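Local structure of putative cell filamentation protein (Bartonella quintana, 4N67) at residues A19-K24 and F155-G160; V145-D150 and I193-H198; N128-L133 and E168-A173; S181-E186 and E209-P214. The protein probably acts as a host-targeted Fic-domain effector that transfers AMP to target proteins, and binds ADP in its nucleotide pocket. The protein carries 2 engineered substitutions. All coordinates share one frame; numbering follows the deposited sequence.

Contact 1: A19-K24 and F155-G160; sequences ATLKNK and FRKGNG. With ADP (adenosine-5'-diphosphate), chain B.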
# COMPACT_ATOMS: atom_id res chain seq x y z
N ALA A 19 11.22 -8.40 19.44
CA ALA A 19 10.19 -8.39 18.41
C ALA A 19 9.83 -6.96 18.02
O ALA A 19 8.81 -6.73 17.39
CB ALA A 19 8.94 -9.13 18.89
N THR A 20 10.65 -6.00 18.43
CA THR A 20 10.43 -4.60 18.08
C THR A 20 11.27 -4.19 16.87
O THR A 20 12.49 -4.31 16.88
CB THR A 20 10.78 -3.69 19.26
OG1 THR A 20 9.99 -4.07 20.41
CG2 THR A 20 10.49 -2.24 18.95
N LEU A 21 10.59 -3.73 15.84
CA LEU A 21 11.23 -3.22 14.64
C LEU A 21 12.07 -2.01 15.00
O LEU A 21 11.60 -1.12 15.72
CB LEU A 21 10.21 -2.81 13.60
CG LEU A 21 9.40 -3.96 12.95
CD1 LEU A 21 8.18 -3.47 12.19
CD2 LEU A 21 10.32 -4.74 12.05
N LYS A 22 13.28 -1.96 14.46
CA LYS A 22 14.12 -0.78 14.57
C LYS A 22 13.32 0.44 14.08
O LYS A 22 12.70 0.41 13.02
CB LYS A 22 15.38 -0.94 13.72
CG LYS A 22 16.35 -1.99 14.22
CD LYS A 22 17.55 -2.18 13.32
CE LYS A 22 18.43 -3.33 13.83
NZ LYS A 22 19.58 -3.51 12.91
N ASN A 23 13.39 1.52 14.83
CA ASN A 23 12.59 2.70 14.52
C ASN A 23 13.31 3.95 14.98
O ASN A 23 14.27 3.89 15.74
CB ASN A 23 11.20 2.61 15.15
CG ASN A 23 11.25 2.64 16.67
OD1 ASN A 23 11.24 3.71 17.29
ND2 ASN A 23 11.39 1.47 17.30
N LYS A 24 12.80 5.09 14.53
CA LYS A 24 13.42 6.38 14.81
C LYS A 24 12.82 7.11 16.00
O LYS A 24 13.29 8.18 16.37
CB LYS A 24 13.33 7.25 13.56
CG LYS A 24 14.18 6.67 12.42
CD LYS A 24 13.90 7.28 11.06
CE LYS A 24 14.09 8.78 11.01
NZ LYS A 24 14.22 9.23 9.59
N PHE A 155 6.70 -3.59 0.48
CA PHE A 155 7.43 -3.10 1.65
C PHE A 155 7.45 -4.11 2.79
O PHE A 155 6.57 -4.94 2.93
CB PHE A 155 6.86 -1.74 2.09
CG PHE A 155 6.78 -0.73 0.96
CD1 PHE A 155 7.92 -0.02 0.57
CD2 PHE A 155 5.62 -0.52 0.26
CE1 PHE A 155 7.87 0.86 -0.49
CE2 PHE A 155 5.58 0.36 -0.80
CZ PHE A 155 6.72 1.04 -1.17
N ARG A 156 8.43 -3.96 3.66
CA ARG A 156 8.50 -4.85 4.83
C ARG A 156 7.26 -4.69 5.74
O ARG A 156 6.80 -5.67 6.34
CB ARG A 156 9.79 -4.60 5.58
CG ARG A 156 9.90 -5.30 6.92
CD ARG A 156 9.90 -6.83 6.79
NE ARG A 156 9.97 -7.45 8.12
CZ ARG A 156 8.97 -7.53 8.99
NH1 ARG A 156 7.78 -7.02 8.72
NH2 ARG A 156 9.19 -8.07 10.19
N LYS A 157 6.76 -3.46 5.84
CA LYS A 157 5.56 -3.14 6.59
C LYS A 157 4.99 -1.84 6.05
O LYS A 157 5.73 -1.08 5.39
CB LYS A 157 5.89 -2.97 8.08
CG LYS A 157 4.69 -2.95 8.99
CD LYS A 157 5.12 -2.83 10.45
CE LYS A 157 3.89 -2.58 11.33
NZ LYS A 157 4.09 -1.39 12.22
N GLY A 158 3.70 -1.60 6.31
CA GLY A 158 3.06 -0.35 5.88
C GLY A 158 2.46 -0.45 4.50
O GLY A 158 2.12 0.57 3.89
N ASN A 159 2.27 -1.66 3.99
CA ASN A 159 1.72 -1.81 2.65
C ASN A 159 0.27 -1.30 2.53
O ASN A 159 -0.06 -0.60 1.58
CB ASN A 159 1.80 -3.23 2.17
CG ASN A 159 3.23 -3.68 1.99
OD1 ASN A 159 3.84 -3.34 0.98
ND2 ASN A 159 3.78 -4.34 3.00
N GLY A 160 -0.57 -1.64 3.50
CA GLY A 160 -1.97 -1.27 3.41
C GLY A 160 -2.18 0.24 3.34
O GLY A 160 -2.91 0.75 2.49
PB ADP B . 1.62 -4.56 6.57
O1B ADP B . 2.28 -5.85 7.09
O2B ADP B . 2.11 -4.25 5.20
O3B ADP B . 1.76 -3.36 7.52
PA ADP B . -1.29 -4.50 6.20
O1A ADP B . -2.32 -4.68 7.32
O2A ADP B . -1.00 -3.07 5.79
O3A ADP B . 0.14 -5.17 6.64
O5' ADP B . -1.76 -5.40 4.98
C5' ADP B . -1.29 -5.19 3.65
C4' ADP B . -2.39 -5.61 2.68
O4' ADP B . -2.50 -7.05 2.68
C3' ADP B . -3.75 -5.03 3.04
O3' ADP B . -4.42 -4.53 1.86
C2' ADP B . -4.49 -6.23 3.61
O2' ADP B . -5.92 -6.17 3.47
C1' ADP B . -3.90 -7.36 2.83
N9 ADP B . -4.01 -8.69 3.47
C8 ADP B . -4.20 -9.00 4.76
N7 ADP B . -4.21 -10.35 4.88
C5 ADP B . -4.03 -10.90 3.67
C6 ADP B . -3.95 -12.25 3.10
N6 ADP B . -4.06 -13.31 3.95
N1 ADP B . -3.75 -12.41 1.78
C2 ADP B . -3.63 -11.32 0.97
N3 ADP B . -3.70 -10.05 1.44
C4 ADP B . -3.89 -9.79 2.74
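Leu21 spans this contact alone from its side, spreading its two methyl branches over two long side chains of the HPFRKGNG Fic motif. The tight point is aliphatic: Leu21 CD1 rests 3.6 Å from Lys157 CD, part-way along the lysine chain. The other branch packs less closely, with Leu21 CD2 4.0 Å from Arg156 NH2, over one face of the guanidinium and displaced toward its rim. Leu21 CG lies anti to its own carbonyl carbon (chi1 -68°), which turns CG toward the motif, where its two methyls part. No hydrogen bond crosses between 19-24 and 155-160, and none of the three touching residues is buried, so this is a surface contact. Beyond it, the motif turns its backbone inward to the diphosphate of ADP. Gly158 N donates to O3B of ADP at 2.9 Å and Gly160 N to O2A at 2.7 Å. Asn159 grips O2B of ADP twice, through its backbone N and through ND2, the latter at 2.8 Å. The same amide is also held within the loop: Asn159 ND2 reaches Phe155 O, while Asn159 OD1 takes Phe155 N on a lone pair in the carbonyl plane. These bonds tie the two ends of the Phe155-Asn159 turn together and fix the amide that meets O2B. The N-H groups probably help to stabilise the phosphate charge. Within the fold, Leu21 leans on Leu33 of helix 30-48, Phe155 stacks on His66 of helix 59-70, and the motif loop links helix 135-152 to helix 164-174.

Contact 2: V145-D150 and I193-H198; sequences VFTALD and IEAMQH. With ADP (adenosine-5'-diphosphate), chain B.
Thr147 and Ala195 make the direct apolar touch between helices 135-152 and 185-198, methyl to methyl, with Thr147 CG2 3.5 Å from Ala195 CB. In Thr147 a chi1 of 57° puts OG1 between backbone N and carbonyl carbon, where it turns back to Glu144 O in its own helix, and leaves CG2 anti to the carbonyl carbon, facing Ala195. A looser van der Waals approach joins Met196 SD to Asp150 O at 4.4 Å. Further van der Waals contacts go to the adenine of ADP: Met196 SD comes within 3.6 Å of C2, and Ile193 CG1 lies equally near N6. Polar contacts hold the two ends of the nucleoside. The ribose O3' of ADP donates to Asp150 OD1 at 2.6 Å and sits at the edge of the Phe146 ring, near its plane. Gln197 NE2 gives a long but nearly straight bond to N1 of ADP, 3.3 Å and 173°, and also donates to Val105 O. Asp150 is positioned by second-shell partners, Ser192 OG on OD2 and Gln163 NE2 on OD1. The chemistry is thus divided: the helices touch directly through a small methyl contact, whereas the nucleoside bridges them, its ribose hydroxyl bound by a carboxylate, while the amide of Gln197 bonds N1 and Met196 packs against C2.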
# COMPACT_ATOMS: atom_id res chain seq x y z
N VAL A 145 -6.56 -3.06 -9.55
CA VAL A 145 -5.30 -2.40 -9.23
C VAL A 145 -4.94 -2.74 -7.78
O VAL A 145 -3.79 -3.07 -7.44
CB VAL A 145 -5.43 -0.86 -9.41
CG1 VAL A 145 -4.24 -0.13 -8.79
CG2 VAL A 145 -5.59 -0.53 -10.88
N PHE A 146 -5.93 -2.67 -6.89
CA PHE A 146 -5.67 -2.93 -5.47
C PHE A 146 -5.23 -4.37 -5.25
O PHE A 146 -4.31 -4.63 -4.46
CB PHE A 146 -6.90 -2.64 -4.60
CG PHE A 146 -6.55 -2.44 -3.17
CD1 PHE A 146 -6.01 -1.23 -2.77
CD2 PHE A 146 -6.62 -3.48 -2.26
CE1 PHE A 146 -5.60 -1.02 -1.49
CE2 PHE A 146 -6.22 -3.26 -0.93
CZ PHE A 146 -5.71 -2.02 -0.56
N THR A 147 -5.88 -5.32 -5.89
CA THR A 147 -5.45 -6.72 -5.69
C THR A 147 -4.03 -6.93 -6.24
O THR A 147 -3.25 -7.67 -5.66
CB THR A 147 -6.43 -7.74 -6.26
OG1 THR A 147 -6.63 -7.51 -7.64
CG2 THR A 147 -7.77 -7.61 -5.58
N ALA A 148 -3.68 -6.26 -7.35
CA ALA A 148 -2.31 -6.32 -7.85
C ALA A 148 -1.32 -5.76 -6.84
O ALA A 148 -0.26 -6.36 -6.58
CB ALA A 148 -2.21 -5.58 -9.17
N LEU A 149 -1.66 -4.63 -6.24
CA LEU A 149 -0.81 -4.06 -5.19
C LEU A 149 -0.70 -4.98 -3.99
O LEU A 149 0.41 -5.15 -3.42
CB LEU A 149 -1.33 -2.69 -4.76
CG LEU A 149 -1.12 -1.56 -5.77
CD1 LEU A 149 -1.93 -0.34 -5.34
CD2 LEU A 149 0.35 -1.18 -5.93
N ASP A 150 -1.82 -5.58 -3.61
CA ASP A 150 -1.84 -6.48 -2.45
C ASP A 150 -0.86 -7.61 -2.65
O ASP A 150 -0.11 -7.93 -1.72
CB ASP A 150 -3.23 -7.13 -2.23
CG ASP A 150 -4.08 -6.43 -1.20
OD1 ASP A 150 -3.57 -5.65 -0.38
OD2 ASP A 150 -5.29 -6.79 -1.13
N ILE A 193 -8.08 -11.16 1.46
CA ILE A 193 -7.95 -12.61 1.58
C ILE A 193 -8.71 -13.34 0.48
O ILE A 193 -8.17 -14.24 -0.17
CB ILE A 193 -8.46 -13.06 2.96
CG1 ILE A 193 -7.53 -12.56 4.06
CG2 ILE A 193 -8.59 -14.59 3.01
CD1 ILE A 193 -8.13 -12.62 5.45
N GLU A 194 -9.98 -12.98 0.27
CA GLU A 194 -10.75 -13.61 -0.78
C GLU A 194 -10.06 -13.53 -2.12
O GLU A 194 -9.99 -14.52 -2.86
CB GLU A 194 -12.15 -13.00 -0.87
CG GLU A 194 -13.13 -13.52 0.18
CD GLU A 194 -13.31 -15.02 0.08
OE1 GLU A 194 -13.59 -15.53 -1.02
OE2 GLU A 194 -13.10 -15.69 1.11
N ALA A 195 -9.53 -12.34 -2.46
CA ALA A 195 -8.90 -12.18 -3.76
C ALA A 195 -7.61 -13.00 -3.88
O ALA A 195 -7.42 -13.71 -4.85
CB ALA A 195 -8.63 -10.70 -4.06
N MET A 196 -6.75 -12.91 -2.89
CA MET A 196 -5.42 -13.50 -3.03
C MET A 196 -5.33 -14.98 -2.63
O MET A 196 -4.57 -15.75 -3.24
CB MET A 196 -4.40 -12.72 -2.24
CG MET A 196 -2.98 -13.04 -2.69
SD MET A 196 -1.71 -12.02 -1.97
CE MET A 196 -0.87 -13.19 -0.89
N GLN A 197 -6.07 -15.35 -1.60
CA GLN A 197 -6.02 -16.72 -1.06
C GLN A 197 -7.03 -17.62 -1.74
O GLN A 197 -6.78 -18.83 -1.90
CB GLN A 197 -6.28 -16.69 0.44
CG GLN A 197 -5.28 -15.90 1.25
CD GLN A 197 -3.85 -16.41 1.08
OE1 GLN A 197 -3.62 -17.61 0.93
NE2 GLN A 197 -2.89 -15.49 1.13
N HIS A 198 -8.16 -17.05 -2.17
CA HIS A 198 -9.29 -17.85 -2.67
C HIS A 198 -9.73 -17.55 -4.09
O HIS A 198 -10.73 -18.10 -4.57
CB HIS A 198 -10.48 -17.74 -1.72
CG HIS A 198 -10.13 -18.06 -0.30
ND1 HIS A 198 -9.37 -19.16 0.04
CD2 HIS A 198 -10.44 -17.44 0.86
CE1 HIS A 198 -9.22 -19.20 1.36
NE2 HIS A 198 -9.87 -18.17 1.88
PB ADP B . 1.62 -4.56 6.57
O1B ADP B . 2.28 -5.85 7.09
O2B ADP B . 2.11 -4.25 5.20
O3B ADP B . 1.76 -3.36 7.52
PA ADP B . -1.29 -4.50 6.20
O1A ADP B . -2.32 -4.68 7.32
O2A ADP B . -1.00 -3.07 5.79
O3A ADP B . 0.14 -5.17 6.64
O5' ADP B . -1.76 -5.40 4.98
C5' ADP B . -1.29 -5.19 3.65
C4' ADP B . -2.39 -5.61 2.68
O4' ADP B . -2.50 -7.05 2.68
C3' ADP B . -3.75 -5.03 3.04
O3' ADP B . -4.42 -4.53 1.86
C2' ADP B . -4.49 -6.23 3.61
O2' ADP B . -5.92 -6.17 3.47
C1' ADP B . -3.90 -7.36 2.83
N9 ADP B . -4.01 -8.69 3.47
C8 ADP B . -4.20 -9.00 4.76
N7 ADP B . -4.21 -10.35 4.88
C5 ADP B . -4.03 -10.90 3.67
C6 ADP B . -3.95 -12.25 3.10
N6 ADP B . -4.06 -13.31 3.95
N1 ADP B . -3.75 -12.41 1.78
C2 ADP B . -3.63 -11.32 0.97
N3 ADP B . -3.70 -10.05 1.44
C4 ADP B . -3.89 -9.79 2.74

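Contact 3: N128-L133 and E168-A173; sequences NNLQGL and EKLGQA
Asn129 meets Leu170 with its backbone carbonyl and CB, while its flat amide lays neither face nor edge against 168-173; Asn129 ND2 instead makes a weak hydrogen bond to Gly55 O. Across the contact, Leu170 divides its branches: CD1 lies 3.7 Å from Asn129 O, and CD2 packs 3.9 Å from Leu130 CD1, the two leucine side chains crossing at about a right angle. Leu170 CG is anti to its backbone N (chi1 -177°), which carries the branched end toward the loop. One water donates to both acceptors, Asn129 O at 2.7 Å and Leu170 O at 2.8 Å, and thereby links loop to helix. At the margin, Gln131 CG brushes Ala173 O. Leu124 of helix 112-126 packs on Asn129, Leu130 and Leu170, and Phe138 of helix 135-152 adds to the cover of Leu130. The loop follows a Schellman motif that ends helix 112-126: Asn128, with positive phi, is the C-prime residue, Asn129 N reaches back to Leu124 O and Asn128 N to Thr125 O, and just past this helix end Leu130 packs on Leu170.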
# COMPACT_ATOMS: atom_id res chain seq x y z
N ASN A 128 -5.07 4.90 -19.29
CA ASN A 128 -5.14 6.31 -19.02
C ASN A 128 -5.49 6.62 -17.55
O ASN A 128 -6.33 7.45 -17.26
CB ASN A 128 -6.15 6.95 -19.97
CG ASN A 128 -6.04 8.44 -20.02
OD1 ASN A 128 -4.97 9.02 -19.79
ND2 ASN A 128 -7.17 9.10 -20.30
N ASN A 129 -4.80 5.93 -16.64
CA ASN A 129 -4.98 6.07 -15.19
C ASN A 129 -6.42 5.94 -14.75
O ASN A 129 -6.85 6.59 -13.79
CB ASN A 129 -4.40 7.39 -14.70
CG ASN A 129 -2.91 7.43 -14.87
OD1 ASN A 129 -2.23 6.39 -14.82
ND2 ASN A 129 -2.39 8.63 -15.10
N LEU A 130 -7.16 5.06 -15.43
CA LEU A 130 -8.57 4.81 -15.16
C LEU A 130 -9.50 6.00 -15.36
O LEU A 130 -10.62 5.97 -14.86
CB LEU A 130 -8.75 4.23 -13.75
CG LEU A 130 -7.86 3.05 -13.35
CD1 LEU A 130 -8.33 2.46 -12.02
CD2 LEU A 130 -7.83 2.00 -14.45
N GLN A 131 -9.09 6.99 -16.15
CA GLN A 131 -9.98 8.08 -16.53
C GLN A 131 -11.01 7.63 -17.57
O GLN A 131 -10.82 6.63 -18.28
CB GLN A 131 -9.17 9.24 -17.12
CG GLN A 131 -8.22 9.89 -16.15
CD GLN A 131 -7.44 11.03 -16.77
OE1 GLN A 131 -6.22 11.07 -16.70
NE2 GLN A 131 -8.15 11.98 -17.39
N GLY A 132 -12.14 8.33 -17.64
CA GLY A 132 -13.12 8.07 -18.65
C GLY A 132 -13.95 6.82 -18.46
O GLY A 132 -14.50 6.26 -19.40
N LEU A 133 -14.04 6.35 -17.22
CA LEU A 133 -14.84 5.17 -16.92
C LEU A 133 -16.16 5.52 -16.26
O LEU A 133 -16.30 6.54 -15.56
CB LEU A 133 -14.06 4.21 -16.00
CG LEU A 133 -12.72 3.72 -16.54
CD1 LEU A 133 -12.03 2.82 -15.53
CD2 LEU A 133 -12.94 2.95 -17.84
N GLU A 168 -6.48 6.43 -3.25
CA GLU A 168 -7.17 7.70 -3.07
C GLU A 168 -6.75 8.71 -4.12
O GLU A 168 -7.57 9.41 -4.71
CB GLU A 168 -6.88 8.30 -1.69
CG GLU A 168 -7.48 7.57 -0.49
CD GLU A 168 -7.31 8.35 0.82
OE1 GLU A 168 -7.34 9.59 0.77
OE2 GLU A 168 -7.14 7.68 1.85
N LYS A 169 -5.45 8.78 -4.40
CA LYS A 169 -4.95 9.76 -5.33
C LYS A 169 -5.23 9.38 -6.79
O LYS A 169 -5.56 10.23 -7.61
CB LYS A 169 -3.46 10.02 -5.10
CG LYS A 169 -3.20 10.80 -3.81
CD LYS A 169 -3.54 12.29 -3.98
CE LYS A 169 -3.84 12.98 -2.66
NZ LYS A 169 -4.58 14.24 -2.83
N LEU A 170 -5.15 8.09 -7.10
CA LEU A 170 -5.54 7.60 -8.42
C LEU A 170 -7.01 7.94 -8.69
O LEU A 170 -7.37 8.44 -9.76
CB LEU A 170 -5.32 6.10 -8.50
CG LEU A 170 -5.60 5.42 -9.84
CD1 LEU A 170 -4.66 5.89 -10.93
CD2 LEU A 170 -5.55 3.90 -9.67
N GLY A 171 -7.86 7.67 -7.72
CA GLY A 171 -9.27 8.02 -7.81
C GLY A 171 -9.47 9.51 -8.07
O GLY A 171 -10.19 9.91 -8.99
N GLN A 172 -8.79 10.32 -7.27
CA GLN A 172 -8.92 11.76 -7.34
C GLN A 172 -8.58 12.27 -8.73
O GLN A 172 -9.31 13.10 -9.29
CB GLN A 172 -8.04 12.43 -6.30
CG GLN A 172 -8.13 13.95 -6.27
CD GLN A 172 -7.16 14.57 -5.28
OE1 GLN A 172 -6.46 13.86 -4.54
NE2 GLN A 172 -7.08 15.89 -5.28
N ALA A 173 -7.52 11.74 -9.31
CA ALA A 173 -7.14 12.19 -10.63
C ALA A 173 -8.12 11.70 -11.71
O ALA A 173 -8.17 12.29 -12.80
CB ALA A 173 -5.72 11.77 -10.94
O HOH W 1 -6.31 8.79 -12.30

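Contact 4: S181-E186 and E209-P214; sequences SLITKE and EDITHP
Ile211 presents its CG2 methyl to two consecutive residues, Leu182 and Ile183, and this methyl is the centre of the contact. The isoleucine side chains cross at about a right angle, methyl against methyl, with Ile183 CG2 3.6 Å from Ile211 CG2. Both set CG1 in the cramped slot between backbone N and carbonyl carbon (chi1 57° in Ile183, 68° in Ile211), which leaves each CG2 anti to its own carbonyl carbon and facing its counterpart. Leu182 approaches from another part of its chain: CB lies 4.0 Å from Ile211 CG2, while CD1 lies against the backbone, 3.9 Å from Ile211 CA and 4.2 Å from Asp210 O. Leucine and isoleucine thus hold Ile211 by both side chain and main chain, without a hydrogen bond between the segments. Ile211 also packs on Ile178, and its backbone pairs with Asp179, next to strand 212-214, the antiparallel partner of strand 176-178. Polar groups work around this patch. Thr184 is the N-cap of helix 185-198, its OG1 accepting from Arg187 N, and the guanidinium of Arg187 makes a salt bridge to Asp210 OD2. The chemistry implies a join that rests on apolar burial and van der Waals packing of branched aliphatic groups, buried at Ile211 and exposed at Leu182, with charge pairing through Arg187 at its border.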
# COMPACT_ATOMS: atom_id res chain seq x y z
N SER A 181 -12.50 5.08 4.95
CA SER A 181 -13.10 5.27 6.29
C SER A 181 -14.53 4.78 6.37
O SER A 181 -15.07 4.58 7.47
CB SER A 181 -13.00 6.74 6.72
OG SER A 181 -13.99 7.57 6.18
N LEU A 182 -15.17 4.57 5.22
CA LEU A 182 -16.54 4.06 5.17
C LEU A 182 -16.68 2.59 5.53
O LEU A 182 -17.80 2.10 5.72
CB LEU A 182 -17.14 4.31 3.78
CG LEU A 182 -17.36 5.79 3.47
CD1 LEU A 182 -17.64 6.00 1.99
CD2 LEU A 182 -18.49 6.34 4.31
N ILE A 183 -15.57 1.87 5.64
CA ILE A 183 -15.58 0.45 5.95
C ILE A 183 -14.59 0.13 7.06
O ILE A 183 -13.76 0.96 7.41
CB ILE A 183 -15.23 -0.40 4.72
CG1 ILE A 183 -13.86 0.02 4.16
CG2 ILE A 183 -16.33 -0.30 3.68
CD1 ILE A 183 -13.23 -1.04 3.30
N THR A 184 -14.71 -1.07 7.60
CA THR A 184 -13.86 -1.54 8.68
C THR A 184 -12.60 -2.17 8.12
O THR A 184 -12.57 -2.58 6.96
CB THR A 184 -14.59 -2.60 9.53
OG1 THR A 184 -15.05 -3.67 8.69
CG2 THR A 184 -15.79 -1.99 10.24
N LYS A 185 -11.57 -2.27 8.95
CA LYS A 185 -10.37 -3.04 8.63
C LYS A 185 -10.72 -4.49 8.30
O LYS A 185 -10.16 -5.08 7.39
CB LYS A 185 -9.41 -3.02 9.83
N GLU A 186 -11.65 -5.05 9.06
CA GLU A 186 -12.02 -6.44 8.88
C GLU A 186 -12.57 -6.68 7.49
O GLU A 186 -12.26 -7.69 6.87
CB GLU A 186 -13.05 -6.89 9.94
CG GLU A 186 -12.52 -6.92 11.38
CD GLU A 186 -12.16 -5.53 11.92
OE1 GLU A 186 -12.92 -4.58 11.66
OE2 GLU A 186 -11.13 -5.39 12.62
N GLU A 209 -16.96 -0.38 -4.94
CA GLU A 209 -18.27 0.24 -5.20
C GLU A 209 -18.80 0.99 -3.98
O GLU A 209 -19.32 2.12 -4.09
CB GLU A 209 -19.30 -0.78 -5.67
CG GLU A 209 -18.99 -1.40 -7.02
CD GLU A 209 -20.06 -2.38 -7.49
OE1 GLU A 209 -20.99 -2.71 -6.71
OE2 GLU A 209 -19.97 -2.81 -8.66
N ASP A 210 -18.71 0.35 -2.82
CA ASP A 210 -19.31 0.88 -1.61
C ASP A 210 -18.66 2.12 -1.05
O ASP A 210 -19.32 2.89 -0.36
CB ASP A 210 -19.38 -0.21 -0.51
CG ASP A 210 -20.48 -1.22 -0.76
OD1 ASP A 210 -21.37 -0.96 -1.60
OD2 ASP A 210 -20.42 -2.29 -0.12
N ILE A 211 -17.39 2.35 -1.37
CA ILE A 211 -16.66 3.48 -0.80
C ILE A 211 -16.32 4.56 -1.81
O ILE A 211 -15.61 5.48 -1.47
CB ILE A 211 -15.36 3.02 -0.11
CG1 ILE A 211 -14.31 2.50 -1.11
CG2 ILE A 211 -15.68 1.97 0.95
CD1 ILE A 211 -12.96 2.15 -0.49
N THR A 212 -16.85 4.46 -3.03
CA THR A 212 -16.49 5.40 -4.10
C THR A 212 -17.70 6.19 -4.55
O THR A 212 -18.81 5.66 -4.67
CB THR A 212 -15.90 4.64 -5.31
OG1 THR A 212 -14.77 3.87 -4.88
CG2 THR A 212 -15.43 5.60 -6.40
N HIS A 213 -17.50 7.49 -4.80
CA HIS A 213 -18.50 8.28 -5.51
C HIS A 213 -17.83 9.23 -6.47
O HIS A 213 -16.68 9.60 -6.26
CB HIS A 213 -19.45 9.02 -4.54
CG HIS A 213 -18.79 10.09 -3.70
ND1 HIS A 213 -18.40 11.32 -4.19
CD2 HIS A 213 -18.50 10.11 -2.38
CE1 HIS A 213 -17.91 12.04 -3.20
NE2 HIS A 213 -17.95 11.33 -2.10
N PRO A 214 -18.53 9.61 -7.55
CA PRO A 214 -17.94 10.61 -8.43
C PRO A 214 -17.83 11.97 -7.75
O PRO A 214 -18.73 12.37 -7.02
CB PRO A 214 -18.89 10.64 -9.62
CG PRO A 214 -20.20 10.21 -9.05
CD PRO A 214 -19.85 9.18 -8.03

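In the fold
None of the four is a fully buried core contact. Contact 1 is a surface contact, whereas contacts 2, 3 and 4 are partly buried. Contacts 1 and 2 hold the same ADP, the first through backbone N-H groups and one asparagine amide at the phosphates, the second through side chains at ribose and base; their centres lie 21 Å apart. Contacts 3 and 4 are mainly aliphatic packing, the former with a bridging water. Contacts 2 and 4 share helix 185-198, one along its later turns and the other at its start. Contacts 2 and 3 touch, Val145 CG2 packing 4.2 Å from Leu130 CD1, while contacts 1 and 3 flank opposite sides of the chain's centre.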